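Local coordinates for hypothetical protein ta1320 (Thermoplasma acidophilum, PDB 1NE2) that is of unknown function but belongs to a family of S-adenosylmethionine-dependent methyltransferases and probably acts as a transferase, at residues Y39-I42 with E43-N46; A79-D83 with P84-E88. All coordinates share one frame; numbering follows the deposited sequence.

Interaction 1 (Y39-I42 with E43-N46)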
# COMPACT_ATOMS: atom_id res chain seq x y z
N TYR B 39 19.42 5.35 -9.54
CA TYR B 39 20.16 6.16 -8.56
C TYR B 39 19.21 6.70 -7.49
O TYR B 39 19.46 6.57 -6.29
CB TYR B 39 20.84 7.34 -9.25
CG TYR B 39 21.57 8.26 -8.29
CD1 TYR B 39 22.82 7.92 -7.78
CD2 TYR B 39 21.00 9.46 -7.87
CE1 TYR B 39 23.49 8.74 -6.89
CE2 TYR B 39 21.66 10.30 -6.97
CZ TYR B 39 22.91 9.93 -6.49
OH TYR B 39 23.58 10.75 -5.59
N PHE B 40 18.13 7.31 -7.95
CA PHE B 40 17.11 7.91 -7.09
C PHE B 40 16.52 6.87 -6.13
O PHE B 40 16.47 7.10 -4.92
CB PHE B 40 16.02 8.52 -7.98
CG PHE B 40 14.85 9.10 -7.25
CD1 PHE B 40 15.01 10.08 -6.27
CD2 PHE B 40 13.55 8.72 -7.60
CE1 PHE B 40 13.90 10.68 -5.66
CE2 PHE B 40 12.44 9.31 -7.01
CZ PHE B 40 12.61 10.30 -6.03
N LEU B 41 16.10 5.73 -6.68
CA LEU B 41 15.51 4.67 -5.86
C LEU B 41 16.47 4.06 -4.84
O LEU B 41 16.07 3.75 -3.72
CB LEU B 41 14.93 3.56 -6.75
CG LEU B 41 13.71 3.96 -7.59
CD1 LEU B 41 13.31 2.78 -8.48
CD2 LEU B 41 12.54 4.34 -6.69
N ILE B 42 17.73 3.88 -5.22
CA ILE B 42 18.69 3.31 -4.28
C ILE B 42 18.89 4.26 -3.09
O ILE B 42 19.08 3.81 -1.95
CB ILE B 42 20.05 3.00 -4.96
CG1 ILE B 42 19.86 1.87 -5.98
CG2 ILE B 42 21.09 2.61 -3.91
CD1 ILE B 42 19.22 0.62 -5.41
N GLU B 43 18.83 5.57 -3.33
CA GLU B 43 18.96 6.52 -2.23
C GLU B 43 17.83 6.28 -1.24
O GLU B 43 18.04 6.23 -0.03
CB GLU B 43 18.89 7.96 -2.73
CG GLU B 43 20.10 8.45 -3.50
CD GLU B 43 20.07 9.95 -3.69
OE1 GLU B 43 18.97 10.51 -3.90
OE2 GLU B 43 21.16 10.58 -3.64
N ILE B 44 16.61 6.15 -1.75
CA ILE B 44 15.45 5.93 -0.89
C ILE B 44 15.61 4.60 -0.15
O ILE B 44 15.25 4.48 1.03
CB ILE B 44 14.14 5.91 -1.72
CG1 ILE B 44 14.02 7.22 -2.52
CG2 ILE B 44 12.93 5.75 -0.78
CD1 ILE B 44 12.76 7.32 -3.40
N TYR B 45 16.16 3.61 -0.84
CA TYR B 45 16.37 2.29 -0.28
C TYR B 45 17.39 2.36 0.86
O TYR B 45 17.18 1.78 1.93
CB TYR B 45 16.88 1.36 -1.38
CG TYR B 45 17.24 -0.04 -0.93
CD1 TYR B 45 16.25 -1.00 -0.69
CD2 TYR B 45 18.57 -0.41 -0.76
CE1 TYR B 45 16.60 -2.30 -0.30
CE2 TYR B 45 18.93 -1.69 -0.38
CZ TYR B 45 17.94 -2.63 -0.15
OH TYR B 45 18.32 -3.90 0.23
N ASN B 46 18.49 3.07 0.64
CA ASN B 46 19.51 3.21 1.66
C ASN B 46 19.02 4.06 2.84
O ASN B 46 19.58 3.96 3.94
CB ASN B 46 20.80 3.81 1.06
CG ASN B 46 21.50 2.84 0.09
OD1 ASN B 46 21.40 1.62 0.23
ND2 ASN B 46 22.22 3.39 -0.88

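Interaction 2 (A79-D83 with P84-E88)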
# COMPACT_ATOMS: atom_id res chain seq x y z
N ALA B 79 0.58 2.37 -7.38
CA ALA B 79 1.00 3.42 -8.29
C ALA B 79 -0.18 3.87 -9.12
O ALA B 79 -1.00 3.05 -9.52
CB ALA B 79 2.12 2.90 -9.20
N PHE B 80 -0.27 5.17 -9.39
CA PHE B 80 -1.39 5.69 -10.16
C PHE B 80 -0.98 6.75 -11.17
O PHE B 80 0.06 7.39 -11.06
CB PHE B 80 -2.43 6.28 -9.20
CG PHE B 80 -1.97 7.53 -8.49
CD1 PHE B 80 -2.21 8.79 -9.05
CD2 PHE B 80 -1.32 7.45 -7.26
CE1 PHE B 80 -1.81 9.95 -8.39
CE2 PHE B 80 -0.92 8.61 -6.59
CZ PHE B 80 -1.17 9.86 -7.15
N ASP B 81 -1.83 6.91 -12.18
CA ASP B 81 -1.61 7.89 -13.23
C ASP B 81 -2.99 8.22 -13.77
O ASP B 81 -3.90 7.39 -13.72
CB ASP B 81 -0.76 7.31 -14.36
CG ASP B 81 -0.13 8.40 -15.23
OD1 ASP B 81 1.02 8.79 -14.93
OD2 ASP B 81 -0.79 8.87 -16.18
N ILE B 82 -3.15 9.42 -14.30
CA ILE B 82 -4.43 9.83 -14.85
C ILE B 82 -4.65 9.21 -16.22
O ILE B 82 -5.79 9.05 -16.66
CB ILE B 82 -4.50 11.36 -14.97
CG1 ILE B 82 -5.90 11.79 -15.42
CG2 ILE B 82 -3.44 11.85 -15.95
CD1 ILE B 82 -7.00 11.42 -14.45
N ASP B 83 -3.56 8.84 -16.88
CA ASP B 83 -3.61 8.26 -18.23
C ASP B 83 -3.77 6.74 -18.26
O ASP B 83 -2.87 6.00 -17.86
CB ASP B 83 -2.35 8.66 -19.00
CG ASP B 83 -2.39 8.24 -20.46
OD1 ASP B 83 -1.41 8.51 -21.17
OD2 ASP B 83 -3.41 7.66 -20.89
N PRO B 84 -4.91 6.24 -18.77
CA PRO B 84 -5.13 4.79 -18.83
C PRO B 84 -4.14 4.06 -19.74
O PRO B 84 -3.85 2.89 -19.53
CB PRO B 84 -6.57 4.68 -19.31
CG PRO B 84 -6.75 5.91 -20.14
CD PRO B 84 -6.08 6.97 -19.30
N ASP B 85 -3.63 4.74 -20.76
CA ASP B 85 -2.67 4.11 -21.66
C ASP B 85 -1.37 3.85 -20.91
O ASP B 85 -0.72 2.82 -21.10
CB ASP B 85 -2.42 4.99 -22.88
CG ASP B 85 -3.60 5.00 -23.84
OD1 ASP B 85 -3.97 3.91 -24.33
OD2 ASP B 85 -4.15 6.09 -24.11
N ALA B 86 -0.99 4.79 -20.05
CA ALA B 86 0.23 4.63 -19.27
C ALA B 86 0.08 3.43 -18.32
O ALA B 86 0.97 2.59 -18.22
CB ALA B 86 0.52 5.90 -18.47
N ILE B 87 -1.06 3.35 -17.64
CA ILE B 87 -1.31 2.26 -16.71
C ILE B 87 -1.33 0.91 -17.41
O ILE B 87 -0.83 -0.09 -16.88
CB ILE B 87 -2.63 2.48 -15.94
CG1 ILE B 87 -2.49 3.70 -15.01
CG2 ILE B 87 -3.00 1.24 -15.13
CD1 ILE B 87 -1.32 3.60 -14.01
N GLU B 88 -1.88 0.87 -18.61
CA GLU B 88 -1.94 -0.37 -19.38
C GLU B 88 -0.51 -0.87 -19.62
O GLU B 88 -0.23 -2.06 -19.48
CB GLU B 88 -2.66 -0.13 -20.71
CG GLU B 88 -2.96 -1.39 -21.51
CD GLU B 88 -1.74 -1.97 -22.19
OE1 GLU B 88 -1.05 -1.23 -22.91
OE2 GLU B 88 -1.48 -3.18 -22.01

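Interaction 1 (Y39-I42 with E43-N46)
Tyr39 and Glu43 meet one turn apart on helix 34-46, a helix that packs against the sheet of a Rossmann-like methyltransferase fold. The contact is local, with side chains three to four residues apart. Its backbone holds the usual i to i+4 bonds, of which Asn46 N to Ile42 O is the shortest at 2.8 Å. The bond from Ile44 N to Phe40 O is weak.

Glu43 can be followed outward. Glu43 CB rests on Phe40 O at 3.4 Å. CG lies beside its own backbone N (chi1 -72°), which turns the chain back toward the preceding turn. There CG meets Tyr39 O and sits over one face of the Tyr39 ring, offset toward the rim. Glu43 CD comes within 3.7 Å of Tyr39 CE2. Glu43 OE2 ends 3.1 Å from Tyr39 OH, with the ring and carboxylate planes 42° apart. That hydroxyl is hydrogen-bonded to Glu168 of strand 162-173. Glu43 OE1 has a long, weak ion pair with Arg166. The two carboxylates of Glu43 and Glu168 are close, so a raised pKa for one of them is possible.

Phe40, Leu41 and Ile44 turn toward the sheet. There Phe40 and Ile44 lie on Tyr143 of strand 142-147, and all three touch Ile115 of strand 111-116. On another side of the helix Ile42 touches Ile6 and Leu10 of helix 6-14. Leu41 CD2 approaches Ile44 CD1 at 4.4 Å. The Phe40 ring presents one face to Ile44. Ile44 CD1 makes a CH-pi contact there, 4.1 Å from the Phe40 ring centroid and 16° off the normal.

Interaction 2 (A79-D83 with P84-E88)
Asp83 caps the start of helix 84-93 through a bond from Asp85 N. The stretch is the strand-to-helix corner of the beta-alpha-beta unit formed by strand 76-81, helix 84-93 and strand 98-101. Strand 79-81 and helix 84-88 run at 146°, so the chain nearly reverses.

Hydrogen bonds come first. Asp83 OD2 accepts from Asp85 N at 2.9 Å, an N-cap bond. The donor stands above the carboxylate plane, 59° out of it. Asp83 O accepts from Ile87 N at 3.2 Å, in the carbonyl plane, and more weakly from Ala86 N. Asp81 OD2 takes Asp83 N at 2.9 Å through its anti lone pair, an Asx turn. Its other oxygen, OD1, accepts from Gly61 N, in a glycine-rich loop that resembles the Rossmann-type pattern.

The apolar contact is Ile87 CD1 on Asp81 CB at 3.8 Å. Ile87 CG1 lies beside the backbone N (chi1 -67°), which carries CD1 back to the end of the strand. The Ala86 methyl packs against polar oxygens, with Ala86 CB 3.4 Å from Asp83 O and 4.0 Å from Asp81 OD2.

The ionisable side chains of the two segments are all acidic; Glu88 is paired with Arg92 farther along the helix. Asp83 OD2 lies 3.7 Å from Asp85 OD2, with the two carboxylate planes almost perpendicular. An alanine at Asp83 would remove the carboxylate and would probably leave Asp85 N without its capping acceptor at the helix start.

The positive end of the helix dipole is likely to favour the ionised form of Asp83, partly offsetting its repulsion with Asp85.

From the N terminus, interaction 1 comes first. It lies within helix 34-46 and closes only a helical turn. The chain then runs through strand 54-58 and helix 64-71 to strand 76-81. Interaction 2 closes the tight turn between that strand and helix 84-93, in the part of the sheet holding strands 54-58 and 98-101. The two are in series and neither nests nor crosses. They sit on opposite sides of the chain's centre. The centres of interactions 1 and 2 are about 23 Å apart. The nearest atoms of interactions 1 and 2 are about 11 Å apart. Interaction 1 joins its helix to strands 111-116, 142-147 and 162-173 and to helix 6-14.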